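Peroxisomal catalase A (Saccharomyces cerevisiae, PDB 1A4E) catalyses the heme-dependent conversion of hydrogen peroxide to water and oxygen, probably protecting yeast cells from the peroxide that peroxisomal oxidases release. Local coordinates at residues His177-Met180 and Ile181-Asp185; Val285-Gln288 and Gly289-Leu293; Pro424-Val427 and Asp428-Gln431; Ile464-Arg467 and Val468-Met471. All coordinates share one frame; numbering follows the deposited sequence.

The four contacts come in series along the chain, each a local one within a single continuous run of residues. Interactions 1 and 2 belong to the catalase family region, interactions 3 and 4 to the C-terminal catalase-related region. Interaction 1, on helix 176-182, has its centre about 16 Å from those of interactions 3 and 4. The loop of interaction 2, just before strand 294-303, meets the start of helix 430-440 where Val285 N probably bonds to Gln431 OE1, and His177 packs on both. Interactions 2 and 4 are the most distant pair, with centres about 32 Å apart. Residues 177-185 and 285-293 of the catalase region thus touch the helices of the C-terminal region.

Interaction 1 (His177-Met180 and Ile181-Asp185); sequences HQVM and ILFSD
His177 meets Ile181 one helical turn on: the CD1 methyl of Ile181 comes obliquely against the imidazole, 4.0 Å from His177 CD2, while the backbone bond from Ile181 N to His177 O is a rather long 3.3 Å. The ring carries its ND1 to the carbonyl of Thr283. At Gln178 the backbone oxygen accepts from Leu182 N at 2.9 Å, and the side-chain amide turns elsewhere, NE2 bonding to Thr131. Val179 does double duty. Its carbonyl receives Phe183 N at 3.0 Å and also lies in plane at the edge of the phenyl ring, and its CG1, anti to the backbone N (chi1 175°), runs beside that ring, 3.9 Å from Phe183 CD2. Met180 bends its chain at chi2 and chi3 and packs between helices 430-440 and 445-457. Just beyond, Ser184 OG folds back to Ile181 O at 2.7 Å, and Ser184 N reaches the same oxygen from the same face. These are the i to i+4 contacts of a short alpha-helix, followed by a serine that binds back to a carbonyl of the last turn; the side chain of Gln178 lies about 7 Å from that of the active-site Asn129.

Interaction 2 (Val285-Gln288 and Gly289-Leu293); sequences VWPQ and GQFPL
Phe291 lies side by side with Pro287, its ring edge turned to the proline so that CD2 comes 4.0 Å from Pro287 CD, in the plane of the phenyl group. The methylene of Trp286 adds a looser apolar touch, CB standing 4.4 Å from Phe291 CD2. Backbone geometry holds this pairing: Phe291 N donates to Pro287 O at 3.1 Å, and the residues between, Gln288, Gly289 and Gln290, all have right-handed helical angles. A single i to i+4 bond closing five residues in this way is an alpha-turn, here standing apart from any regular helix. Two CA-H...O contacts accompany it. Gln288 CA points at Phe291 O over 3.5 Å with an angle of 161° at the hydrogen, and Pro292 CA approaches Gln288 O at 3.3 Å. Gln288 runs extended beyond CG, and its side chain crosses that of Leu293 obliquely, with Gln288 OE1 3.8 Å from Leu293 CG. Gln265 NE2 bonds to the carbonyl oxygens of Trp286, just before the turn, and of Phe291, its last residue. The loop thereby lies against the antiparallel sheet just ahead of strand 294-303: Trp286 and Leu293 rest on strand 212-221, and Gln288 and Phe291 touch strand 259-267.

Interaction 3 (Pro424-Val427 and Asp428-Gln431); sequences PGDV and DFVQ
Asp426 O accepts two backbone bonds, from Phe429 N and from Val430 N, each 2.9 Å long. The two donors use the carbonyl differently: Val430 N lies almost straight beyond the oxygen, with a C=O...N angle of 177°, whereas Phe429 N stands well above the carbonyl plane. Water supplies the next set of bonds. One molecule accepts from Asp428 N at 3.1 Å and gives a weak bond to Gly425 O; another donates to Val427 O and accepts from Gln431 N at 3.0 Å. Packing follows from the side chain of Asp426, whose CG lies anti to the backbone N (chi1 -157°) and whose carboxylate plane is turned only 14° from that of the Phe429 ring, although the two side chains cross at about a right angle. Asp426 OD1 comes 3.5 Å from Phe429 CB, and Asp426 OD2 touches Val430 CG2 at 3.3 Å. A charge pair is added, for Asp426 OD2 forms a salt bridge with Arg433. Replacing Asp426 with alanine would probably leave Arg433 without this carboxylate and remove the contact with the Val430 CG2 methyl. Asp428 is likewise paired with Lys284 and Arg137, and its OD2 also accepts from Ser423 N. A type I beta-turn, extended by the i to i+4 bond of Val430 N, thus leads from the loop after strand 411-418 into helix 430-440, with Phe429 and Gln431 packed on helix 176-182.

Interaction 4 (Ile464-Arg467 and Val468-Met471); sequences IQQR and VYDM
Tyr469 spreads its ring over the carbonyl of Gln465, whose oxygen sits 3.1 Å above the centre of one face. The same oxygen accepts Tyr469 N at 3.1 Å, so it meets both the backbone and the ring of one residue; chi1 of -56°, with CG beside the backbone N, brings the ring over it. Gln465 runs alongside, CB lying 4.0 Å from Tyr469 OH. At the ring edge, in plane, comes Gln466 OE1, 3.7 Å from Tyr469 CD2, its amide turned 75° from the ring. The other end of that amide is used too: Gln466 NE2 bonds to Asp470 OD1 at 3.0 Å, approaching from above the carboxylate plane. Farther out, Gln465 NE2 is held by Val457 O, while the ring of Tyr469 packs on helix 477-487. A serine in place of Tyr469 would probably open a gap against that helix and leave the Gln465 carbonyl and Gln466 amide without their aromatic neighbour. Arg467 NH1 forms a salt bridge with Asp165, and NH2 a hydrogen bond with Gln463 OE1; Arg467 also touches Asn391 of the second subunit. Helix 462-473 thus combines a buried ring over a carbonyl oxygen with, on its exposed flank, an amide-carboxylate hydrogen bond from Gln466 to Asp470.

Interaction 1 (His177-Met180 and Ile181-Asp185)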
ATOM      1  N   HIS B 177     -36.084  15.998  -5.817  1.00 28.56           N
ATOM      2  CA  HIS B 177     -35.888  17.297  -5.172  1.00 27.34           C
ATOM      3  C   HIS B 177     -34.458  17.761  -5.445  1.00 30.66           C
ATOM      4  O   HIS B 177     -34.234  18.909  -5.834  1.00 32.89           O
ATOM      5  CB  HIS B 177     -36.141  17.145  -3.669  1.00 25.10           C
ATOM      6  CG  HIS B 177     -36.200  18.418  -2.824  1.00 25.66           C
ATOM      7  ND1 HIS B 177     -36.376  18.457  -1.508  1.00 23.79           N
ATOM      8  CD2 HIS B 177     -36.062  19.713  -3.258  1.00 23.54           C
ATOM      9  CE1 HIS B 177     -36.343  19.707  -1.132  1.00 24.40           C
ATOM     10  NE2 HIS B 177     -36.157  20.457  -2.190  1.00 27.10           N
ATOM     11  N   GLN B 178     -33.500  16.832  -5.304  1.00 30.22           N
ATOM     12  CA  GLN B 178     -32.110  17.131  -5.571  1.00 30.63           C
ATOM     13  C   GLN B 178     -31.822  17.353  -7.049  1.00 30.81           C
ATOM     14  O   GLN B 178     -31.042  18.255  -7.361  1.00 31.08           O
ATOM     15  CB  GLN B 178     -31.226  16.002  -5.052  1.00 30.72           C
ATOM     16  CG  GLN B 178     -29.741  16.224  -5.291  1.00 27.83           C
ATOM     17  CD  GLN B 178     -29.143  17.513  -4.771  1.00 29.96           C
ATOM     18  OE1 GLN B 178     -28.251  18.114  -5.367  1.00 32.26           O
ATOM     19  NE2 GLN B 178     -29.603  17.967  -3.620  1.00 32.24           N
ATOM     20  N   VAL B 179     -32.437  16.578  -7.960  1.00 29.40           N
ATOM     21  CA  VAL B 179     -32.204  16.749  -9.391  1.00 27.79           C
ATOM     22  C   VAL B 179     -32.676  18.130  -9.835  1.00 30.71           C
ATOM     23  O   VAL B 179     -32.026  18.752 -10.673  1.00 33.06           O
ATOM     24  CB  VAL B 179     -32.934  15.622 -10.144  1.00 25.67           C
ATOM     25  CG1 VAL B 179     -32.834  15.797 -11.647  1.00 25.15           C
ATOM     26  CG2 VAL B 179     -32.275  14.299  -9.785  1.00 26.87           C
ATOM     27  N   MET B 180     -33.762  18.632  -9.219  1.00 30.81           N
ATOM     28  CA  MET B 180     -34.288  19.963  -9.476  1.00 31.37           C
ATOM     29  C   MET B 180     -33.287  21.045  -9.105  1.00 31.90           C
ATOM     30  O   MET B 180     -33.083  21.995  -9.863  1.00 31.64           O
ATOM     31  CB  MET B 180     -35.559  20.195  -8.672  1.00 35.23           C
ATOM     32  CG  MET B 180     -36.801  19.454  -9.150  1.00 37.53           C
ATOM     33  SD  MET B 180     -37.426  20.107 -10.711  1.00 39.41           S
ATOM     34  CE  MET B 180     -38.182  21.543 -10.010  1.00 37.18           C
ATOM     35  N   ILE B 181     -32.649  20.897  -7.932  1.00 31.79           N
ATOM     36  CA  ILE B 181     -31.632  21.842  -7.475  1.00 31.56           C
ATOM     37  C   ILE B 181     -30.376  21.755  -8.345  1.00 32.38           C
ATOM     38  O   ILE B 181     -29.830  22.787  -8.729  1.00 33.34           O
ATOM     39  CB  ILE B 181     -31.290  21.549  -5.990  1.00 31.08           C
ATOM     40  CG1 ILE B 181     -32.518  21.789  -5.127  1.00 28.89           C
ATOM     41  CG2 ILE B 181     -30.166  22.469  -5.509  1.00 27.51           C
ATOM     42  CD1 ILE B 181     -32.356  21.242  -3.703  1.00 28.69           C
ATOM     43  N   LEU B 182     -29.957  20.532  -8.711  1.00 31.74           N
ATOM     44  CA  LEU B 182     -28.765  20.285  -9.506  1.00 30.26           C
ATOM     45  C   LEU B 182     -28.830  20.959 -10.869  1.00 30.36           C
ATOM     46  O   LEU B 182     -27.879  21.614 -11.293  1.00 31.08           O
ATOM     47  CB  LEU B 182     -28.584  18.771  -9.685  1.00 28.36           C
ATOM     48  CG  LEU B 182     -27.451  18.273 -10.579  1.00 28.39           C
ATOM     49  CD1 LEU B 182     -26.122  18.581  -9.936  1.00 24.44           C
ATOM     50  CD2 LEU B 182     -27.592  16.790 -10.804  1.00 24.92           C
ATOM     51  N   PHE B 183     -29.979  20.823 -11.535  1.00 31.08           N
ATOM     52  CA  PHE B 183     -30.140  21.389 -12.858  1.00 29.92           C
ATOM     53  C   PHE B 183     -30.613  22.825 -12.917  1.00 29.29           C
ATOM     54  O   PHE B 183     -30.832  23.361 -14.002  1.00 30.31           O
ATOM     55  CB  PHE B 183     -31.069  20.491 -13.650  1.00 28.02           C
ATOM     56  CG  PHE B 183     -30.327  19.283 -14.206  1.00 25.30           C
ATOM     57  CD1 PHE B 183     -29.636  19.389 -15.416  1.00 23.98           C
ATOM     58  CD2 PHE B 183     -30.326  18.076 -13.504  1.00 26.06           C
ATOM     59  CE1 PHE B 183     -28.944  18.287 -15.919  1.00 25.73           C
ATOM     60  CE2 PHE B 183     -29.630  16.977 -14.016  1.00 29.10           C
ATOM     61  CZ  PHE B 183     -28.939  17.080 -15.221  1.00 25.42           C
ATOM     62  N   SER B 184     -30.774  23.477 -11.763  1.00 27.53           N
ATOM     63  CA  SER B 184     -31.016  24.908 -11.768  1.00 29.08           C
ATOM     64  C   SER B 184     -29.647  25.579 -11.913  1.00 31.06           C
ATOM     65  O   SER B 184     -28.621  24.889 -11.941  1.00 32.82           O
ATOM     66  CB  SER B 184     -31.678  25.337 -10.464  1.00 25.96           C
ATOM     67  OG  SER B 184     -30.803  25.273  -9.348  1.00 26.57           O
ATOM     68  N   ASP B 185     -29.569  26.914 -11.993  1.00 31.83           N
ATOM     69  CA  ASP B 185     -28.270  27.567 -12.099  1.00 34.52           C
ATOM     70  C   ASP B 185     -27.437  27.532 -10.822  1.00 34.18           C
ATOM     71  O   ASP B 185     -26.249  27.848 -10.839  1.00 34.89           O
ATOM     72  CB  ASP B 185     -28.466  29.016 -12.558  1.00 35.99           C
ATOM     73  CG  ASP B 185     -28.861  29.187 -14.025  1.00 37.99           C
ATOM     74  OD1 ASP B 185     -28.844  28.227 -14.799  1.00 36.33           O
ATOM     75  OD2 ASP B 185     -29.178  30.312 -14.401  1.00 39.32           O
TER

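Interaction 2 (Val285-Gln288 and Gly289-Leu293)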
ATOM      1  N   VAL B 285     -36.472  19.019   3.301  1.00 28.06           N
ATOM      2  CA  VAL B 285     -36.056  20.196   4.047  1.00 27.82           C
ATOM      3  C   VAL B 285     -37.159  20.544   5.032  1.00 29.02           C
ATOM      4  O   VAL B 285     -38.325  20.199   4.854  1.00 32.95           O
ATOM      5  CB  VAL B 285     -35.807  21.432   3.137  1.00 27.23           C
ATOM      6  CG1 VAL B 285     -34.686  21.069   2.195  1.00 28.64           C
ATOM      7  CG2 VAL B 285     -37.024  21.837   2.322  1.00 22.72           C
ATOM      8  N   TRP B 286     -36.752  21.188   6.117  1.00 29.55           N
ATOM      9  CA  TRP B 286     -37.650  21.670   7.152  1.00 29.45           C
ATOM     10  C   TRP B 286     -38.108  23.076   6.777  1.00 31.02           C
ATOM     11  O   TRP B 286     -37.284  23.911   6.383  1.00 32.98           O
ATOM     12  CB  TRP B 286     -36.946  21.739   8.510  1.00 27.37           C
ATOM     13  CG  TRP B 286     -36.415  20.433   9.098  1.00 27.71           C
ATOM     14  CD1 TRP B 286     -36.619  19.192   8.534  1.00 26.03           C
ATOM     15  CD2 TRP B 286     -35.690  20.369  10.257  1.00 24.71           C
ATOM     16  NE1 TRP B 286     -36.021  18.348   9.336  1.00 23.40           N
ATOM     17  CE2 TRP B 286     -35.457  18.991  10.367  1.00 25.09           C
ATOM     18  CE3 TRP B 286     -35.202  21.259  11.216  1.00 23.89           C
ATOM     19  CZ2 TRP B 286     -34.732  18.485  11.444  1.00 24.18           C
ATOM     20  CZ3 TRP B 286     -34.477  20.752  12.296  1.00 26.10           C
ATOM     21  CH2 TRP B 286     -34.248  19.377  12.407  1.00 26.85           C
ATOM     22  N   PRO B 287     -39.403  23.394   6.881  1.00 30.43           N
ATOM     23  CA  PRO B 287     -39.963  24.711   6.547  1.00 29.87           C
ATOM     24  C   PRO B 287     -39.435  25.802   7.476  1.00 28.72           C
ATOM     25  O   PRO B 287     -39.385  25.622   8.696  1.00 31.79           O
ATOM     26  CB  PRO B 287     -41.456  24.510   6.658  1.00 31.57           C
ATOM     27  CG  PRO B 287     -41.655  23.005   6.685  1.00 34.49           C
ATOM     28  CD  PRO B 287     -40.430  22.519   7.436  1.00 30.66           C
ATOM     29  N   GLN B 288     -38.984  26.926   6.915  1.00 29.20           N
ATOM     30  CA  GLN B 288     -38.447  28.008   7.737  1.00 31.00           C
ATOM     31  C   GLN B 288     -39.467  28.909   8.426  1.00 31.17           C
ATOM     32  O   GLN B 288     -39.105  29.688   9.311  1.00 32.75           O
ATOM     33  CB  GLN B 288     -37.517  28.866   6.889  1.00 29.54           C
ATOM     34  CG  GLN B 288     -36.243  28.092   6.619  1.00 32.31           C
ATOM     35  CD  GLN B 288     -35.224  28.832   5.779  1.00 33.47           C
ATOM     36  OE1 GLN B 288     -35.134  30.060   5.774  1.00 37.11           O
ATOM     37  NE2 GLN B 288     -34.415  28.067   5.059  1.00 33.87           N
ATOM     38  N   GLY B 289     -40.749  28.813   8.036  1.00 29.35           N
ATOM     39  CA  GLY B 289     -41.807  29.575   8.681  1.00 28.32           C
ATOM     40  C   GLY B 289     -41.973  29.112  10.122  1.00 27.60           C
ATOM     41  O   GLY B 289     -41.833  29.893  11.071  1.00 29.12           O
ATOM     42  N   GLN B 290     -42.133  27.798  10.261  1.00 27.01           N
ATOM     43  CA  GLN B 290     -42.309  27.163  11.545  1.00 27.39           C
ATOM     44  C   GLN B 290     -41.002  26.962  12.281  1.00 27.17           C
ATOM     45  O   GLN B 290     -40.979  27.059  13.509  1.00 29.69           O
ATOM     46  CB  GLN B 290     -42.980  25.821  11.352  1.00 25.90           C
ATOM     47  CG  GLN B 290     -43.573  25.341  12.657  1.00 28.07           C
ATOM     48  CD  GLN B 290     -44.284  24.001  12.588  1.00 30.99           C
ATOM     49  OE1 GLN B 290     -44.379  23.343  13.617  1.00 35.07           O
ATOM     50  NE2 GLN B 290     -44.756  23.504  11.440  1.00 27.80           N
ATOM     51  N   PHE B 291     -39.912  26.670  11.553  1.00 27.97           N
ATOM     52  CA  PHE B 291     -38.614  26.401  12.166  1.00 26.70           C
ATOM     53  C   PHE B 291     -37.598  27.391  11.622  1.00 27.78           C
ATOM     54  O   PHE B 291     -36.871  27.103  10.671  1.00 27.81           O
ATOM     55  CB  PHE B 291     -38.158  24.961  11.856  1.00 25.20           C
ATOM     56  CG  PHE B 291     -39.177  23.913  12.265  1.00 20.52           C
ATOM     57  CD1 PHE B 291     -39.354  23.598  13.612  1.00 19.17           C
ATOM     58  CD2 PHE B 291     -39.967  23.304  11.283  1.00 21.50           C
ATOM     59  CE1 PHE B 291     -40.334  22.674  13.977  1.00 19.93           C
ATOM     60  CE2 PHE B 291     -40.943  22.383  11.657  1.00 19.43           C
ATOM     61  CZ  PHE B 291     -41.128  22.068  13.006  1.00 21.91           C
ATOM     62  N   PRO B 292     -37.533  28.600  12.184  1.00 28.85           N
ATOM     63  CA  PRO B 292     -36.755  29.713  11.652  1.00 30.18           C
ATOM     64  C   PRO B 292     -35.245  29.528  11.815  1.00 30.91           C
ATOM     65  O   PRO B 292     -34.783  28.672  12.572  1.00 30.57           O
ATOM     66  CB  PRO B 292     -37.275  30.915  12.402  1.00 29.59           C
ATOM     67  CG  PRO B 292     -38.443  30.425  13.216  1.00 30.01           C
ATOM     68  CD  PRO B 292     -38.108  28.974  13.469  1.00 29.63           C
ATOM     69  N   LEU B 293     -34.442  30.324  11.106  1.00 30.90           N
ATOM     70  CA  LEU B 293     -32.998  30.241  11.234  1.00 29.14           C
ATOM     71  C   LEU B 293     -32.545  31.034  12.447  1.00 28.50           C
ATOM     72  O   LEU B 293     -32.829  32.218  12.570  1.00 29.07           O
ATOM     73  CB  LEU B 293     -32.314  30.788   9.980  1.00 25.85           C
ATOM     74  CG  LEU B 293     -32.593  30.111   8.642  1.00 29.19           C
ATOM     75  CD1 LEU B 293     -31.642  30.656   7.594  1.00 24.64           C
ATOM     76  CD2 LEU B 293     -32.398  28.618   8.758  1.00 28.36           C
TER

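Interaction 3 (Pro424-Val427 and Asp428-Gln431)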
ATOM      1  N   PRO B 424     -45.211   5.740  -1.988  1.00 41.61           N
ATOM      2  CA  PRO B 424     -46.401   5.955  -2.800  1.00 40.71           C
ATOM      3  C   PRO B 424     -47.022   7.310  -2.503  1.00 40.52           C
ATOM      4  O   PRO B 424     -46.854   7.887  -1.424  1.00 41.85           O
ATOM      5  CB  PRO B 424     -47.287   4.776  -2.462  1.00 39.86           C
ATOM      6  CG  PRO B 424     -46.895   4.445  -1.044  1.00 42.18           C
ATOM      7  CD  PRO B 424     -45.383   4.575  -1.125  1.00 42.52           C
ATOM      8  N   GLY B 425     -47.700   7.835  -3.517  1.00 40.39           N
ATOM      9  CA  GLY B 425     -48.341   9.126  -3.389  1.00 44.46           C
ATOM     10  C   GLY B 425     -47.446  10.255  -3.866  1.00 47.05           C
ATOM     11  O   GLY B 425     -46.585  10.098  -4.738  1.00 47.43           O
ATOM     12  N   ASP B 426     -47.643  11.406  -3.230  1.00 46.42           N
ATOM     13  CA  ASP B 426     -46.952  12.601  -3.648  1.00 45.67           C
ATOM     14  C   ASP B 426     -45.965  13.180  -2.646  1.00 44.17           C
ATOM     15  O   ASP B 426     -45.315  14.184  -2.941  1.00 42.12           O
ATOM     16  CB  ASP B 426     -48.025  13.613  -4.004  1.00 48.60           C
ATOM     17  CG  ASP B 426     -47.529  14.679  -4.960  1.00 54.54           C
ATOM     18  OD1 ASP B 426     -47.038  14.325  -6.038  1.00 57.79           O
ATOM     19  OD2 ASP B 426     -47.639  15.851  -4.609  1.00 54.45           O
ATOM     20  N   VAL B 427     -45.804  12.546  -1.476  1.00 42.14           N
ATOM     21  CA  VAL B 427     -44.934  13.042  -0.413  1.00 40.18           C
ATOM     22  C   VAL B 427     -43.477  13.291  -0.827  1.00 39.24           C
ATOM     23  O   VAL B 427     -42.866  14.251  -0.361  1.00 39.91           O
ATOM     24  CB  VAL B 427     -45.054  12.029   0.779  1.00 40.81           C
ATOM     25  CG1 VAL B 427     -44.476  10.668   0.397  1.00 38.96           C
ATOM     26  CG2 VAL B 427     -44.364  12.611   2.013  1.00 41.26           C
ATOM     27  N   ASP B 428     -42.925  12.474  -1.732  1.00 36.65           N
ATOM     28  CA  ASP B 428     -41.565  12.648  -2.217  1.00 34.55           C
ATOM     29  C   ASP B 428     -41.449  13.507  -3.462  1.00 34.12           C
ATOM     30  O   ASP B 428     -40.365  13.655  -4.023  1.00 38.05           O
ATOM     31  CB  ASP B 428     -40.944  11.287  -2.487  1.00 32.38           C
ATOM     32  CG  ASP B 428     -40.833  10.395  -1.251  1.00 34.88           C
ATOM     33  OD1 ASP B 428     -40.757  10.894  -0.130  1.00 37.97           O
ATOM     34  OD2 ASP B 428     -40.816   9.181  -1.408  1.00 35.23           O
ATOM     35  N   PHE B 429     -42.569  14.089  -3.905  1.00 32.62           N
ATOM     36  CA  PHE B 429     -42.584  15.003  -5.034  1.00 31.14           C
ATOM     37  C   PHE B 429     -43.045  16.398  -4.643  1.00 32.09           C
ATOM     38  O   PHE B 429     -42.757  17.355  -5.361  1.00 34.32           O
ATOM     39  CB  PHE B 429     -43.497  14.466  -6.139  1.00 30.09           C
ATOM     40  CG  PHE B 429     -42.856  13.321  -6.912  1.00 31.12           C
ATOM     41  CD1 PHE B 429     -42.909  12.016  -6.415  1.00 31.05           C
ATOM     42  CD2 PHE B 429     -42.181  13.584  -8.109  1.00 31.98           C
ATOM     43  CE1 PHE B 429     -42.275  10.984  -7.108  1.00 32.38           C
ATOM     44  CE2 PHE B 429     -41.553  12.545  -8.798  1.00 33.49           C
ATOM     45  CZ  PHE B 429     -41.600  11.246  -8.298  1.00 32.41           C
ATOM     46  N   VAL B 430     -43.709  16.531  -3.486  1.00 32.26           N
ATOM     47  CA  VAL B 430     -44.228  17.803  -2.994  1.00 34.90           C
ATOM     48  C   VAL B 430     -43.186  18.916  -2.937  1.00 34.59           C
ATOM     49  O   VAL B 430     -43.375  19.959  -3.560  1.00 35.96           O
ATOM     50  CB  VAL B 430     -44.869  17.553  -1.589  1.00 35.77           C
ATOM     51  CG1 VAL B 430     -45.150  18.828  -0.806  1.00 41.25           C
ATOM     52  CG2 VAL B 430     -46.239  16.961  -1.809  1.00 37.40           C
ATOM     53  N   GLN B 431     -42.071  18.702  -2.228  1.00 35.10           N
ATOM     54  CA  GLN B 431     -41.031  19.717  -2.079  1.00 33.67           C
ATOM     55  C   GLN B 431     -40.286  20.070  -3.350  1.00 32.19           C
ATOM     56  O   GLN B 431     -39.813  21.196  -3.492  1.00 32.98           O
ATOM     57  CB  GLN B 431     -40.029  19.275  -1.032  1.00 31.70           C
ATOM     58  CG  GLN B 431     -40.684  19.232   0.340  1.00 32.49           C
ATOM     59  CD  GLN B 431     -39.721  18.970   1.478  1.00 35.05           C
ATOM     60  OE1 GLN B 431     -38.525  18.789   1.266  1.00 40.51           O
ATOM     61  NE2 GLN B 431     -40.205  18.943   2.718  1.00 37.04           N
TER
HETATM   62  O   HOH W   1     -44.051  10.063  -3.227  1.00 39.10           O
HETATM   63  O   HOH W   2     -41.037  16.061  -1.391  1.00 29.15           O

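Interaction 4 (Ile464-Arg467 and Val468-Met471)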
ATOM      1  N   ILE B 464     -35.430   6.061 -22.299  1.00 50.79           N
ATOM      2  CA  ILE B 464     -34.957   6.678 -21.065  1.00 45.84           C
ATOM      3  C   ILE B 464     -35.395   8.142 -21.054  1.00 45.37           C
ATOM      4  O   ILE B 464     -35.802   8.639 -20.002  1.00 45.23           O
ATOM      5  CB  ILE B 464     -33.401   6.528 -20.979  1.00 42.14           C
ATOM      6  CG1 ILE B 464     -33.112   5.107 -20.536  1.00 41.83           C
ATOM      7  CG2 ILE B 464     -32.760   7.504 -19.999  1.00 39.32           C
ATOM      8  CD1 ILE B 464     -31.626   4.745 -20.400  1.00 39.92           C
ATOM      9  N   GLN B 465     -35.361   8.830 -22.208  1.00 43.42           N
ATOM     10  CA  GLN B 465     -35.823  10.212 -22.317  1.00 42.65           C
ATOM     11  C   GLN B 465     -37.298  10.320 -21.974  1.00 42.18           C
ATOM     12  O   GLN B 465     -37.709  11.262 -21.301  1.00 42.64           O
ATOM     13  CB  GLN B 465     -35.667  10.762 -23.717  1.00 41.84           C
ATOM     14  CG  GLN B 465     -34.255  10.956 -24.201  1.00 43.63           C
ATOM     15  CD  GLN B 465     -34.232  11.543 -25.598  1.00 45.37           C
ATOM     16  OE1 GLN B 465     -34.855  11.016 -26.519  1.00 49.60           O
ATOM     17  NE2 GLN B 465     -33.520  12.656 -25.788  1.00 46.97           N
ATOM     18  N   GLN B 466     -38.094   9.335 -22.407  1.00 42.26           N
ATOM     19  CA  GLN B 466     -39.511   9.333 -22.122  1.00 42.94           C
ATOM     20  C   GLN B 466     -39.748   9.205 -20.627  1.00 42.95           C
ATOM     21  O   GLN B 466     -40.633   9.874 -20.095  1.00 42.63           O
ATOM     22  CB  GLN B 466     -40.196   8.182 -22.868  1.00 45.02           C
ATOM     23  CG  GLN B 466     -41.731   8.235 -22.794  1.00 49.35           C
ATOM     24  CD  GLN B 466     -42.319   9.606 -23.136  1.00 50.54           C
ATOM     25  OE1 GLN B 466     -42.054  10.187 -24.193  1.00 49.83           O
ATOM     26  NE2 GLN B 466     -43.102  10.170 -22.216  1.00 47.99           N
ATOM     27  N   ARG B 467     -38.923   8.396 -19.945  1.00 41.68           N
ATOM     28  CA  ARG B 467     -39.024   8.242 -18.499  1.00 41.82           C
ATOM     29  C   ARG B 467     -38.644   9.496 -17.722  1.00 41.23           C
ATOM     30  O   ARG B 467     -39.151   9.728 -16.621  1.00 40.08           O
ATOM     31  CB  ARG B 467     -38.135   7.131 -18.016  1.00 43.76           C
ATOM     32  CG  ARG B 467     -38.465   5.788 -18.602  1.00 47.19           C
ATOM     33  CD  ARG B 467     -37.626   4.844 -17.805  1.00 54.21           C
ATOM     34  NE  ARG B 467     -37.104   3.772 -18.623  1.00 62.06           N
ATOM     35  CZ  ARG B 467     -36.062   3.057 -18.200  1.00 67.43           C
ATOM     36  NH1 ARG B 467     -35.472   3.303 -17.019  1.00 67.73           N
ATOM     37  NH2 ARG B 467     -35.612   2.078 -18.982  1.00 68.08           N
ATOM     38  N   VAL B 468     -37.732  10.299 -18.294  1.00 39.40           N
ATOM     39  CA  VAL B 468     -37.345  11.573 -17.705  1.00 38.91           C
ATOM     40  C   VAL B 468     -38.539  12.517 -17.781  1.00 39.32           C
ATOM     41  O   VAL B 468     -38.861  13.157 -16.783  1.00 39.25           O
ATOM     42  CB  VAL B 468     -36.137  12.157 -18.468  1.00 36.43           C
ATOM     43  CG1 VAL B 468     -35.812  13.563 -17.994  1.00 32.10           C
ATOM     44  CG2 VAL B 468     -34.933  11.253 -18.236  1.00 34.89           C
ATOM     45  N   TYR B 469     -39.216  12.556 -18.943  1.00 40.28           N
ATOM     46  CA  TYR B 469     -40.386  13.402 -19.153  1.00 39.12           C
ATOM     47  C   TYR B 469     -41.520  12.990 -18.236  1.00 39.46           C
ATOM     48  O   TYR B 469     -42.178  13.856 -17.669  1.00 42.34           O
ATOM     49  CB  TYR B 469     -40.896  13.313 -20.585  1.00 37.18           C
ATOM     50  CG  TYR B 469     -39.878  13.635 -21.666  1.00 38.92           C
ATOM     51  CD1 TYR B 469     -38.825  14.531 -21.442  1.00 39.44           C
ATOM     52  CD2 TYR B 469     -39.994  12.987 -22.898  1.00 40.48           C
ATOM     53  CE1 TYR B 469     -37.889  14.772 -22.449  1.00 40.39           C
ATOM     54  CE2 TYR B 469     -39.062  13.228 -23.907  1.00 40.70           C
ATOM     55  CZ  TYR B 469     -38.015  14.120 -23.673  1.00 40.19           C
ATOM     56  OH  TYR B 469     -37.094  14.352 -24.671  1.00 43.17           O
ATOM     57  N   ASP B 470     -41.732  11.684 -18.031  1.00 39.11           N
ATOM     58  CA  ASP B 470     -42.776  11.219 -17.138  1.00 42.20           C
ATOM     59  C   ASP B 470     -42.504  11.538 -15.685  1.00 43.02           C
ATOM     60  O   ASP B 470     -43.447  11.829 -14.950  1.00 45.96           O
ATOM     61  CB  ASP B 470     -42.970   9.710 -17.299  1.00 43.18           C
ATOM     62  CG  ASP B 470     -43.627   9.288 -18.616  1.00 46.35           C
ATOM     63  OD1 ASP B 470     -44.140  10.132 -19.361  1.00 45.59           O
ATOM     64  OD2 ASP B 470     -43.630   8.092 -18.901  1.00 46.50           O
ATOM     65  N   MET B 471     -41.231  11.531 -15.270  1.00 44.14           N
ATOM     66  CA  MET B 471     -40.859  11.883 -13.903  1.00 42.34           C
ATOM     67  C   MET B 471     -41.044  13.379 -13.665  1.00 40.08           C
ATOM     68  O   MET B 471     -41.601  13.772 -12.639  1.00 41.98           O
ATOM     69  CB  MET B 471     -39.398  11.492 -13.637  1.00 42.08           C
ATOM     70  CG  MET B 471     -38.905  11.807 -12.229  1.00 41.03           C
ATOM     71  SD  MET B 471     -37.191  11.320 -11.914  1.00 40.15           S
ATOM     72  CE  MET B 471     -36.346  12.519 -12.906  1.00 37.63           C
TER